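Local coordinates for DinB-like Protein (Bacillus cereus ATCC 10987, PDB 3DI5) that binds a divalent metal ion, nickel in this crystal, through three histidines and belongs to the DinB family, its biochemical role being otherwise undefined, at residues T20-D25 with I81-R86. Residues are numbered along the deposited sequence.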
loop_
_atom_site.group_PDB
_atom_site.type_symbol
_atom_site.label_atom_id
_atom_site.label_comp_id
_atom_site.label_asym_id
_atom_site.label_seq_id
_atom_site.Cartn_x
_atom_site.Cartn_y
_atom_site.Cartn_z
ATOM N N THR A 20 -8.136 0.386 2.903
ATOM C CA THR A 20 -7.320 -0.783 2.615
ATOM C C THR A 20 -7.247 -1.696 3.827
ATOM O O THR A 20 -7.376 -2.906 3.697
ATOM C CB THR A 20 -5.903 -0.369 2.133
ATOM O OG1 THR A 20 -6.051 0.485 0.996
ATOM C CG2 THR A 20 -5.065 -1.576 1.737
ATOM N N GLN A 21 -7.069 -1.098 5.002
ATOM C CA GLN A 21 -6.947 -1.838 6.251
ATOM C C GLN A 21 -8.223 -2.607 6.584
ATOM O O GLN A 21 -8.143 -3.720 7.108
ATOM C CB GLN A 21 -6.597 -0.880 7.392
ATOM C CG GLN A 21 -6.328 -1.552 8.737
ATOM C CD GLN A 21 -5.002 -2.276 8.768
ATOM O OE1 GLN A 21 -3.948 -1.651 8.699
ATOM N NE2 GLN A 21 -5.043 -3.597 8.913
ATOM N N LYS A 22 -9.383 -2.013 6.293
ATOM C CA LYS A 22 -10.681 -2.669 6.514
ATOM C C LYS A 22 -10.805 -3.944 5.683
ATOM O O LYS A 22 -11.301 -4.962 6.160
ATOM C CB LYS A 22 -11.849 -1.747 6.148
ATOM C CG LYS A 22 -12.129 -0.618 7.126
ATOM C CD LYS A 22 -13.430 0.158 6.775
ATOM C CE LYS A 22 -13.454 0.571 5.286
ATOM N NZ LYS A 22 -14.504 1.581 4.996
HETATM N N MSE A 23 -10.370 -3.869 4.425
HETATM C CA MSE A 23 -10.383 -5.028 3.561
HETATM C C MSE A 23 -9.411 -6.110 4.036
HETATM O O MSE A 23 -9.790 -7.275 4.177
HETATM C CB MSE A 23 -10.133 -4.605 2.127
HETATM C CG MSE A 23 -11.322 -3.853 1.591
HETATM SE SE MSE A 23 -10.965 -3.557 -0.202
HETATM C CE MSE A 23 -12.180 -2.077 -0.546
ATOM N N LEU A 24 -8.194 -5.713 4.355
ATOM C CA LEU A 24 -7.188 -6.630 4.896
ATOM C C LEU A 24 -7.665 -7.295 6.149
ATOM O O LEU A 24 -7.351 -8.451 6.376
ATOM C CB LEU A 24 -5.848 -5.902 5.165
ATOM C CG LEU A 24 -5.015 -5.587 3.909
ATOM C CD1 LEU A 24 -3.729 -4.870 4.260
ATOM C CD2 LEU A 24 -4.693 -6.847 3.144
ATOM N N ASP A 25 -8.431 -6.569 6.964
ATOM C CA ASP A 25 -8.925 -7.092 8.244
ATOM C C ASP A 25 -9.983 -8.191 8.071
ATOM O O ASP A 25 -10.197 -8.983 8.982
ATOM C CB ASP A 25 -9.478 -5.953 9.135
ATOM C CG ASP A 25 -8.371 -5.094 9.779
ATOM O OD1 ASP A 25 -7.186 -5.491 9.744
ATOM O OD2 ASP A 25 -8.688 -4.012 10.333
ATOM N N ILE A 81 -0.441 -10.352 7.429
ATOM C CA ILE A 81 -0.583 -9.402 6.329
ATOM C C ILE A 81 -1.260 -8.099 6.769
ATOM O O ILE A 81 -0.734 -7.005 6.552
ATOM C CB ILE A 81 -1.336 -10.045 5.132
ATOM C CG1 ILE A 81 -0.550 -11.278 4.614
ATOM C CG2 ILE A 81 -1.592 -9.005 4.004
ATOM C CD1 ILE A 81 -1.170 -11.998 3.429
ATOM N N ALA A 82 -2.426 -8.215 7.385
ATOM C CA ALA A 82 -3.171 -7.060 7.869
ATOM C C ALA A 82 -2.366 -6.257 8.913
ATOM O O ALA A 82 -2.375 -5.012 8.905
ATOM C CB ALA A 82 -4.521 -7.525 8.445
ATOM N N ASP A 83 -1.667 -6.964 9.803
ATOM C CA ASP A 83 -0.854 -6.314 10.828
ATOM C C ASP A 83 0.381 -5.653 10.237
ATOM O O ASP A 83 0.700 -4.521 10.576
ATOM C CB ASP A 83 -0.454 -7.296 11.923
ATOM C CG ASP A 83 -1.627 -7.667 12.825
ATOM O OD1 ASP A 83 -2.799 -7.390 12.448
ATOM O OD2 ASP A 83 -1.390 -8.252 13.898
ATOM N N GLY A 84 1.062 -6.366 9.344
ATOM C CA GLY A 84 2.099 -5.778 8.490
ATOM C C GLY A 84 1.714 -4.461 7.844
ATOM O O GLY A 84 2.464 -3.500 7.932
ATOM N N TYR A 85 0.560 -4.409 7.189
ATOM C CA TYR A 85 0.079 -3.156 6.596
ATOM C C TYR A 85 -0.076 -2.056 7.664
ATOM O O TYR A 85 0.347 -0.931 7.448
ATOM C CB TYR A 85 -1.255 -3.356 5.902
ATOM C CG TYR A 85 -1.695 -2.152 5.094
ATOM C CD1 TYR A 85 -1.119 -1.863 3.873
ATOM C CD2 TYR A 85 -2.671 -1.294 5.571
ATOM C CE1 TYR A 85 -1.525 -0.771 3.130
ATOM C CE2 TYR A 85 -3.061 -0.194 4.863
ATOM C CZ TYR A 85 -2.495 0.065 3.641
ATOM O OH TYR A 85 -2.909 1.157 2.928
ATOM N N ARG A 86 -0.678 -2.390 8.802
ATOM C CA ARG A 86 -0.905 -1.413 9.861
ATOM C C ARG A 86 0.430 -0.849 10.329
ATOM O O ARG A 86 0.594 0.367 10.423
ATOM C CB ARG A 86 -1.648 -2.043 11.045
ATOM C CG ARG A 86 -1.902 -1.072 12.199
ATOM C CD ARG A 86 -2.771 -1.651 13.303
ATOM N NE ARG A 86 -4.091 -2.025 12.797
ATOM C CZ ARG A 86 -4.521 -3.273 12.597
ATOM N NH1 ARG A 86 -3.756 -4.331 12.888
ATOM N NH2 ARG A 86 -5.749 -3.464 12.111
#
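Helices 6-26 and 78-99 pack antiparallel here, their local axes 9.0 Å apart at closest approach and 160° between directions. T20 starts the contact on the buried side: its CG2 lies over one face of the Y85 ring, 4.0 Å from the centroid, a CH-pi contact. Both hydroxyls are engaged elsewhere, T20 OG1 with E16 O and R133, Y85 OH with Q129 of helix 118-142. Next to it, Q21 starts out sideways but bends across the interface. Q21 NE2 donates to A82 O (3.0 Å, nearly linear), which already accepts the helical bond from R86 N, and to D25 OD1 (3.0 Å). L24 fills the centre, its CA 5.0 Å from A82 CA; the small A82 side chain lets the two backbones come near at this point. L24 CD1 meets Y85 CB at 3.3 Å and L24 CD2 meets I81 CG2 at 3.9 Å. At the exposed margin D25 OD1 forms a long salt bridge to R86 NH2 (3.4 Å), and R86 NH1 continues the network to D83 OD1 (3.2 Å), both weak as hydrogen bonds; D83 OD2 pairs with K79. With L24 and I81 both touching A47 of helix 43-58, this apolar seam under a polar rim belongs to the DinB four-helix bundle.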